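Local coordinates for protein cerato-platanin 1 (Moniliophthora perniciosa, PDB 3SUJ) that is a secreted cerato-platanin whose exact function is not established, but which binds zinc ions and folds as a double-psi beta-barrel, at residues A2-S6 / E88-A92. Numbering follows the deposited sequence. Where two conformers were deposited one is given.
Sequences AVKLS and EGFTA. With ZN (zinc ion), chain F.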
loop_
_atom_site.group_PDB
_atom_site.type_symbol
_atom_site.label_atom_id
_atom_site.label_comp_id
_atom_site.label_asym_id
_atom_site.label_seq_id
_atom_site.Cartn_x
_atom_site.Cartn_y
_atom_site.Cartn_z
ATOM N N ALA A 2 13.047 -10.457 -2.790
ATOM C CA ALA A 2 11.814 -9.731 -3.240
ATOM C C ALA A 2 10.526 -10.326 -2.616
ATOM O O ALA A 2 10.487 -11.397 -1.937
ATOM C CB ALA A 2 11.755 -9.806 -4.759
ATOM N N VAL A 3 9.477 -9.546 -2.808
ATOM C CA VAL A 3 8.166 -9.962 -2.322
ATOM C C VAL A 3 7.165 -9.640 -3.378
ATOM O O VAL A 3 7.418 -8.933 -4.340
ATOM C CB VAL A 3 7.735 -9.199 -1.050
ATOM C CG1 VAL A 3 8.643 -9.608 0.159
ATOM C CG2 VAL A 3 7.682 -7.660 -1.397
ATOM N N LYS A 4 6.020 -10.250 -3.225
ATOM C CA LYS A 4 4.935 -10.055 -4.177
ATOM C C LYS A 4 4.174 -8.787 -3.977
ATOM O O LYS A 4 3.891 -8.391 -2.824
ATOM C CB LYS A 4 3.945 -11.212 -4.044
ATOM C CG LYS A 4 4.520 -12.531 -4.513
ATOM C CD LYS A 4 3.413 -13.619 -4.388
ATOM C CE LYS A 4 4.101 -14.934 -4.364
ATOM N NZ LYS A 4 3.668 -15.923 -5.389
ATOM N N LEU A 5 3.790 -8.162 -5.060
ATOM C CA LEU A 5 2.891 -7.022 -5.073
ATOM C C LEU A 5 1.703 -7.336 -6.007
ATOM O O LEU A 5 1.910 -7.608 -7.189
ATOM C CB LEU A 5 3.612 -5.750 -5.540
ATOM C CG LEU A 5 2.647 -4.573 -5.709
ATOM C CD1 LEU A 5 2.065 -4.075 -4.441
ATOM C CD2 LEU A 5 3.332 -3.447 -6.418
ATOM N N SER A 6 0.521 -7.172 -5.456
ATOM C CA SER A 6 -0.758 -7.331 -6.191
ATOM C C SER A 6 -1.509 -6.056 -6.074
ATOM O O SER A 6 -1.021 -5.100 -5.422
ATOM C CB SER A 6 -1.561 -8.443 -5.563
ATOM O OG SER A 6 -0.778 -9.663 -5.713
ATOM N N GLU A 88 0.024 -12.305 2.059
ATOM C CA GLU A 88 1.418 -12.458 1.715
ATOM C C GLU A 88 1.968 -11.372 0.832
ATOM O O GLU A 88 1.641 -11.287 -0.376
ATOM C CB GLU A 88 1.658 -13.813 0.939
ATOM C CG GLU A 88 3.153 -14.261 0.871
ATOM C CD GLU A 88 3.369 -15.775 0.597
ATOM O OE1 GLU A 88 3.029 -16.595 1.463
ATOM O OE2 GLU A 88 3.958 -16.131 -0.460
ATOM N N GLY A 89 2.945 -10.654 1.223
ATOM C CA GLY A 89 3.422 -9.575 0.421
ATOM C C GLY A 89 2.504 -8.378 0.543
ATOM O O GLY A 89 1.949 -8.093 1.636
ATOM N N PHE A 90 2.385 -7.620 -0.524
ATOM C CA PHE A 90 1.709 -6.336 -0.495
ATOM C C PHE A 90 0.590 -6.331 -1.529
ATOM O O PHE A 90 0.695 -6.988 -2.590
ATOM C CB PHE A 90 2.705 -5.234 -0.900
ATOM C CG PHE A 90 3.729 -4.954 0.184
ATOM C CD1 PHE A 90 4.816 -5.803 0.379
ATOM C CD2 PHE A 90 3.515 -3.937 1.076
ATOM C CE1 PHE A 90 5.694 -5.632 1.504
ATOM C CE2 PHE A 90 4.427 -3.758 2.109
ATOM C CZ PHE A 90 5.443 -4.602 2.304
ATOM N N THR A 91 -0.434 -5.523 -1.250
ATOM C CA THR A 91 -1.556 -5.333 -2.202
ATOM C C THR A 91 -1.807 -3.842 -2.233
ATOM O O THR A 91 -2.359 -3.305 -1.235
ATOM C CB THR A 91 -2.787 -6.081 -1.769
ATOM O OG1 THR A 91 -2.514 -7.456 -1.653
ATOM C CG2 THR A 91 -3.878 -5.874 -2.817
ATOM N N ALA A 92 -1.547 -3.157 -3.344
ATOM C CA ALA A 92 -1.739 -1.703 -3.442
ATOM C C ALA A 92 -2.962 -1.378 -4.242
ATOM O O ALA A 92 -3.635 -2.255 -4.787
ATOM C CB ALA A 92 -0.513 -1.068 -4.050
HETATM ZN ZN ZN F . 4.468 -17.873 -0.405
HETATM O O HOH W 1 4.762 -18.023 -3.021
HETATM O O HOH W 2 0.643 -9.813 -3.145
#
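Two neighbouring strands of the double-psi beta-barrel, 3-6 and 90-92, run parallel here, Leu5 pairing with Phe90 and Ser6 with Thr91. Three backbone hydrogen bonds join them. Phe90 N donates to Lys4 O at 2.9 Å; Ser6 N then donates to Phe90 O, and Ala92 N to Ser6 O. Short CA-H...O contacts fill in between, such as Leu5 CA to Phe90 O at 3.3 Å.

Leu5 and Phe90 turn to the buried face of the sheet. Val3, partly exposed and pointing toward the neighbouring strand, adds CG2, 3.8 Å from Phe90 CD1 and oblique to the ring, whose other neighbours include Tyr64, packed edge-to-face, and Met80. Leu5 has CG anti to the backbone N (chi1 174°), and the turn at chi2 sets CD1 against strand 90-92, 3.8 Å from Phe90 CB and 4.0 Å from Ala92 CB.

Ser6 and Thr91 occupy the other face. Their hydroxyls turn to outside partners, Thr110 for Ser6 and Ser86 for Thr91. A water accepts a hydrogen bond from Ser6 OG and donates to both Phe90 O and Glu88 O, so Phe90 O receives two hydrogen bonds.

Gly89 CA rests against Lys4 O; its backbone angles, phi 78° and psi -147°, leave little space for a CB. Just before it, Glu88 reaches out to a zinc ion. Lys4 NZ and Glu88 OE2 are 4.9 Å apart, too far for a salt bridge, but a water spans them, weakly bound at the lysine. The zinc is bound by Glu88 OE2, at a rather short 1.8 Å, while Glu88 OE1 lies at a long 2.7 Å.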